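Local structure of nucleoside 2-deoxyribosyltransferase (Enterococcus faecalis, 7M5H) at residues Thr5-Ala10 and Ser70-Ala75; Ile98-Leu103 and Gly138-Asn143. The protein probably hydrolyses the N-glycosidic bond of 5-hydroxymethyl-dUMP, as a member of the nucleoside 2-deoxyribosyltransferase family. All blocks are in the same frame, centred on the assembly; numbering follows the deposited sequence. Where two conformers were deposited one is given.

Interaction 1. Residues Thr5-Ala10 and Ser70-Ala75; sequences TKIYFA and SDLLVA
The Tyr8 ring meets Leu73 obliquely: ring atom CD2 lies 3.7 Å from Leu73 CD1, and the two side chains run side by side in the same direction. Tyr8 CG is anti to the backbone N (chi1 -177°), as is Leu73 CG, which sets the two side chains alongside each other. Tyr8 CB lies 3.8 Å from Ser70 OG, which is hydrogen-bonded to Val67 O. The Tyr8 hydroxyl is hydrogen-bonded to the carboxylates of Glu89 and Asp63, and a bound glycerol lies near this side chain. On the other side of the sheet, the Phe9 ring meets Val74 obliquely, with CE1 4.0 Å from Val74 CG1. Val26 and Ile29 of helix 16-30 also touch Phe9.

The two strands are parallel neighbours in the central sheet of a Rossmann-like alpha/beta fold. Strand 5-10 is flanked by strands 36-39 and 72-76. Ile7, Phe9, Leu72 and Val74 point to one face; Tyr8, Ala10, Leu73 and Ala75 point to the other. On the first face Ile7 CG2 reaches Val74 CG2 at 3.7 Å, the two side chains crossing at a slant. On the second, Leu73 CD2 approaches Ala10 CB at 4.1 Å.

Between the paired strands, Tyr8 N donates to Leu72 O, Val74 N to Tyr8 O, and Ala10 N to Val74 O. At the start of the strands, Lys6 O accepts two bonds, from Asp71 N at 2.7 Å and from Leu72 N at 3.2 Å. Asp71 precedes strand 72-76, and its carboxylate takes up the N-H of Lys6 that no backbone carbonyl of 70-75 meets. Lys6 N donates to Asp71 OD2 at 3.0 Å, nearly straight at 173°, on the anti side of the carboxylate and 25° out of its plane.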
loop_
_atom_site.group_PDB
_atom_site.type_symbol
_atom_site.label_atom_id
_atom_site.label_comp_id
_atom_site.label_asym_id
_atom_site.label_seq_id
_atom_site.Cartn_x
_atom_site.Cartn_y
_atom_site.Cartn_z
ATOM N N THR B 5 12.134 30.237 -10.671
ATOM C CA THR B 5 10.992 29.385 -10.358
ATOM C C THR B 5 11.475 28.273 -9.434
ATOM O O THR B 5 12.231 27.392 -9.858
ATOM C CB THR B 5 10.365 28.809 -11.627
ATOM O OG1 THR B 5 9.872 29.876 -12.447
ATOM C CG2 THR B 5 9.214 27.874 -11.276
ATOM N N LYS B 6 11.046 28.319 -8.176
ATOM C CA LYS B 6 11.439 27.325 -7.187
ATOM C C LYS B 6 10.480 26.143 -7.259
ATOM O O LYS B 6 9.267 26.309 -7.092
ATOM C CB LYS B 6 11.456 27.929 -5.784
ATOM C CG LYS B 6 12.348 29.157 -5.653
ATOM C CD LYS B 6 12.644 29.477 -4.197
ATOM C CE LYS B 6 13.477 28.378 -3.552
ATOM N NZ LYS B 6 13.799 28.681 -2.131
ATOM N N ILE B 7 11.025 24.955 -7.510
ATOM C CA ILE B 7 10.242 23.737 -7.679
ATOM C C ILE B 7 10.580 22.779 -6.546
ATOM O O ILE B 7 11.759 22.552 -6.247
ATOM C CB ILE B 7 10.511 23.078 -9.043
ATOM C CG1 ILE B 7 10.124 24.020 -10.184
ATOM C CG2 ILE B 7 9.759 21.761 -9.157
ATOM C CD1 ILE B 7 10.373 23.436 -11.558
ATOM N N TYR B 8 9.549 22.223 -5.917
ATOM C CA TYR B 8 9.709 21.153 -4.943
ATOM C C TYR B 8 9.359 19.834 -5.619
ATOM O O TYR B 8 8.260 19.686 -6.166
ATOM C CB TYR B 8 8.825 21.378 -3.717
ATOM C CG TYR B 8 9.002 20.326 -2.644
ATOM C CD1 TYR B 8 10.005 20.440 -1.690
ATOM C CD2 TYR B 8 8.168 19.216 -2.586
ATOM C CE1 TYR B 8 10.173 19.479 -0.710
ATOM C CE2 TYR B 8 8.327 18.250 -1.610
ATOM C CZ TYR B 8 9.331 18.387 -0.674
ATOM O OH TYR B 8 9.494 17.430 0.300
ATOM N N PHE B 9 10.287 18.884 -5.583
ATOM C CA PHE B 9 10.101 17.579 -6.212
ATOM C C PHE B 9 9.590 16.609 -5.152
ATOM O O PHE B 9 10.354 16.137 -4.305
ATOM C CB PHE B 9 11.400 17.091 -6.843
ATOM C CG PHE B 9 11.225 15.916 -7.762
ATOM C CD1 PHE B 9 10.992 16.109 -9.113
ATOM C CD2 PHE B 9 11.288 14.622 -7.274
ATOM C CE1 PHE B 9 10.830 15.033 -9.962
ATOM C CE2 PHE B 9 11.128 13.540 -8.118
ATOM C CZ PHE B 9 10.897 13.746 -9.464
ATOM N N ALA B 10 8.295 16.311 -5.202
ATOM C CA ALA B 10 7.673 15.393 -4.260
ATOM C C ALA B 10 7.653 13.987 -4.843
ATOM O O ALA B 10 7.261 13.790 -5.999
ATOM C CB ALA B 10 6.251 15.846 -3.919
ATOM N N SER B 70 8.238 26.965 -2.240
ATOM C CA SER B 70 8.276 26.660 -3.661
ATOM C C SER B 70 7.164 27.392 -4.402
ATOM O O SER B 70 6.130 27.742 -3.827
ATOM C CB SER B 70 8.152 25.154 -3.897
ATOM O OG SER B 70 6.887 24.673 -3.473
ATOM N N ASP B 71 7.397 27.626 -5.692
ATOM C CA ASP B 71 6.389 28.208 -6.569
ATOM C C ASP B 71 5.582 27.149 -7.301
ATOM O O ASP B 71 4.469 27.436 -7.755
ATOM C CB ASP B 71 7.049 29.135 -7.594
ATOM C CG ASP B 71 7.846 30.249 -6.947
ATOM O OD1 ASP B 71 7.284 30.965 -6.092
ATOM O OD2 ASP B 71 9.037 30.403 -7.290
ATOM N N LEU B 72 6.121 25.937 -7.419
ATOM C CA LEU B 72 5.478 24.842 -8.127
ATOM C C LEU B 72 5.919 23.537 -7.483
ATOM O O LEU B 72 7.081 23.392 -7.097
ATOM C CB LEU B 72 5.841 24.850 -9.617
ATOM C CG LEU B 72 5.399 23.640 -10.441
ATOM C CD1 LEU B 72 3.882 23.603 -10.567
ATOM C CD2 LEU B 72 6.060 23.642 -11.811
ATOM N N LEU B 73 4.991 22.596 -7.366
ATOM C CA LEU B 73 5.268 21.291 -6.781
ATOM C C LEU B 73 5.106 20.228 -7.858
ATOM O O LEU B 73 4.041 20.119 -8.475
ATOM C CB LEU B 73 4.339 21.016 -5.597
ATOM C CG LEU B 73 4.630 19.776 -4.751
ATOM C CD1 LEU B 73 4.688 20.145 -3.278
ATOM C CD2 LEU B 73 3.581 18.701 -4.987
ATOM N N VAL B 74 6.167 19.462 -8.097
ATOM C CA VAL B 74 6.127 18.312 -8.990
ATOM C C VAL B 74 5.998 17.065 -8.127
ATOM O O VAL B 74 6.816 16.836 -7.229
ATOM C CB VAL B 74 7.376 18.246 -9.884
ATOM C CG1 VAL B 74 7.373 16.966 -10.706
ATOM C CG2 VAL B 74 7.437 19.464 -10.794
ATOM N N ALA B 75 4.968 16.262 -8.389
ATOM C CA ALA B 75 4.640 15.112 -7.559
ATOM C C ALA B 75 4.624 13.839 -8.392
ATOM O O ALA B 75 4.065 13.811 -9.492
ATOM C CB ALA B 75 3.286 15.299 -6.868
#

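Interaction 2. Residues Ile98-Leu103 and Gly138-Asn143; sequences IPVVAL and GLIKLN
Ile140 packs against Val100 and Ala102. From its CB, CG2 stands anti to the backbone N and lies 3.3 Å from Val100 O. Ile140 CG2 also lies 3.9 Å from Val100 CG1. The other branch starts at CG1, which lies 4.0 Å from the same Val100 methyl. It ends at CD1, 3.7 Å from Ala102 CB. The Ile140 and Val100 side chains cross at about a right angle. Ile90 of helix 84-96 and Val146 of strand 144-147 also touch Ile140.

Beyond the helix, Asn143 leads into strand 144-147, the next strand of the sheet. Val100 N donates to Asn143 O at 3.1 Å, in the carbonyl plane. The Asn143 side chain lies alongside Pro99, pointing the same way. Its ND2 donates to a water, which in turn donates to Ile98 O at 2.6 Å. Helix 134-141 thus meets strand 100-103 through aliphatic groups without direction. The directed polar bonds fall at Asn143, where one direct bond and one water bridge tie the chain to Val100 and Ile98 as it turns into strand 144-147.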
loop_
_atom_site.group_PDB
_atom_site.type_symbol
_atom_site.label_atom_id
_atom_site.label_comp_id
_atom_site.label_asym_id
_atom_site.label_seq_id
_atom_site.Cartn_x
_atom_site.Cartn_y
_atom_site.Cartn_z
ATOM N N ILE B 98 -0.425 26.524 -3.919
ATOM C CA ILE B 98 0.768 26.229 -4.704
ATOM C C ILE B 98 0.393 25.187 -5.757
ATOM O O ILE B 98 -0.029 24.081 -5.384
ATOM C CB ILE B 98 1.914 25.730 -3.818
ATOM C CG1 ILE B 98 2.307 26.811 -2.807
ATOM C CG2 ILE B 98 3.109 25.326 -4.666
ATOM C CD1 ILE B 98 3.350 26.366 -1.803
ATOM N N PRO B 99 0.520 25.490 -7.047
ATOM C CA PRO B 99 0.091 24.533 -8.075
ATOM C C PRO B 99 0.926 23.262 -8.055
ATOM O O PRO B 99 2.084 23.254 -7.631
ATOM C CB PRO B 99 0.284 25.308 -9.386
ATOM C CG PRO B 99 1.291 26.368 -9.059
ATOM C CD PRO B 99 1.038 26.740 -7.628
ATOM N N VAL B 100 0.316 22.175 -8.527
ATOM C CA VAL B 100 0.929 20.851 -8.507
ATOM C C VAL B 100 0.822 20.243 -9.899
ATOM O O VAL B 100 -0.279 20.136 -10.451
ATOM C CB VAL B 100 0.270 19.925 -7.471
ATOM C CG1 VAL B 100 0.893 18.539 -7.533
ATOM C CG2 VAL B 100 0.392 20.511 -6.072
ATOM N N VAL B 101 1.959 19.840 -10.461
ATOM C CA VAL B 101 2.009 19.076 -11.705
ATOM C C VAL B 101 2.476 17.669 -11.360
ATOM O O VAL B 101 3.603 17.481 -10.887
ATOM C CB VAL B 101 2.936 19.730 -12.741
ATOM C CG1 VAL B 101 3.019 18.869 -13.991
ATOM C CG2 VAL B 101 2.443 21.127 -13.086
ATOM N N ALA B 102 1.614 16.684 -11.593
ATOM C CA ALA B 102 1.857 15.316 -11.159
ATOM C C ALA B 102 2.147 14.404 -12.346
ATOM O O ALA B 102 1.609 14.588 -13.442
ATOM C CB ALA B 102 0.662 14.770 -10.375
ATOM N N LEU B 103 2.997 13.408 -12.106
ATOM C CA LEU B 103 3.377 12.420 -13.108
ATOM C C LEU B 103 2.852 11.051 -12.697
ATOM O O LEU B 103 3.037 10.628 -11.551
ATOM C CB LEU B 103 4.895 12.372 -13.282
ATOM C CG LEU B 103 5.405 11.323 -14.272
ATOM C CD1 LEU B 103 4.971 11.667 -15.690
ATOM C CD2 LEU B 103 6.915 11.186 -14.187
ATOM N N GLY B 138 -7.929 14.921 -7.368
ATOM C CA GLY B 138 -8.744 16.109 -7.559
ATOM C C GLY B 138 -8.071 17.372 -7.056
ATOM O O GLY B 138 -8.171 18.429 -7.682
ATOM N N LEU B 139 -7.368 17.277 -5.923
ATOM C CA LEU B 139 -6.652 18.439 -5.399
ATOM C C LEU B 139 -5.604 18.932 -6.389
ATOM O O LEU B 139 -5.372 20.140 -6.512
ATOM C CB LEU B 139 -6.001 18.097 -4.058
ATOM C CG LEU B 139 -6.935 17.828 -2.876
ATOM C CD1 LEU B 139 -6.137 17.558 -1.612
ATOM C CD2 LEU B 139 -7.884 18.996 -2.668
ATOM N N ILE B 140 -4.964 18.007 -7.106
ATOM C CA ILE B 140 -3.984 18.389 -8.118
ATOM C C ILE B 140 -4.659 19.136 -9.259
ATOM O O ILE B 140 -4.259 20.250 -9.616
ATOM C CB ILE B 140 -3.237 17.147 -8.633
ATOM C CG1 ILE B 140 -2.550 16.412 -7.479
ATOM C CG2 ILE B 140 -2.235 17.540 -9.709
ATOM C CD1 ILE B 140 -2.015 15.052 -7.862
ATOM N N LYS B 141 -5.688 18.528 -9.856
ATOM C CA LYS B 141 -6.325 19.110 -11.032
ATOM C C LYS B 141 -7.056 20.410 -10.724
ATOM O O LYS B 141 -7.311 21.192 -11.648
ATOM C CB LYS B 141 -7.297 18.109 -11.657
ATOM C CG LYS B 141 -6.672 16.779 -12.042
ATOM C CD LYS B 141 -7.637 15.961 -12.881
ATOM C CE LYS B 141 -7.001 14.671 -13.367
ATOM N NZ LYS B 141 -7.888 13.976 -14.340
ATOM N N LEU B 142 -7.409 20.656 -9.460
ATOM C CA LEU B 142 -8.072 21.910 -9.116
ATOM C C LEU B 142 -7.149 23.108 -9.305
ATOM O O LEU B 142 -7.626 24.236 -9.464
ATOM C CB LEU B 142 -8.593 21.855 -7.676
ATOM C CG LEU B 142 -9.903 21.085 -7.486
ATOM C CD1 LEU B 142 -10.209 20.855 -6.014
ATOM C CD2 LEU B 142 -11.045 21.824 -8.162
ATOM N N ASN B 143 -5.833 22.884 -9.292
ATOM C CA ASN B 143 -4.830 23.910 -9.533
ATOM C C ASN B 143 -3.557 23.178 -9.961
ATOM O O ASN B 143 -2.579 23.056 -9.220
ATOM C CB ASN B 143 -4.592 24.784 -8.300
ATOM C CG ASN B 143 -3.641 25.936 -8.571
ATOM O OD1 ASN B 143 -3.551 26.449 -9.690
ATOM N ND2 ASN B 143 -2.941 26.364 -7.534
HETATM O O HOH W 1 -2.657 23.919 -5.595
#

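Overall arrangement
Interactions 1 and 2 share one parallel sheet, and their centres are about 11 Å apart. Strand 72-76 joins them, lying between strands 5-10 and 100-103. The links include two probable backbone hydrogen bonds, Leu73 O to Val101 N and Ala75 O to Leu103 N, each 2.9 Å. At the N-terminal end of strands 72-76 and 100-103, Leu72 CD1 also packs on Pro99 O at 3.5 Å. Helix 84-96 touches both contacts: Ile90 meets Ala75 and Ile140. A glycerol, probably from the crystallisation liquor, lies about 4 Å from the Tyr8 side chain and may mark a pocket. Segment 138-143 also reaches other subunits: Leu142 packs on Leu61 of the second, and Lys141 forms a salt bridge with Glu126 of the third.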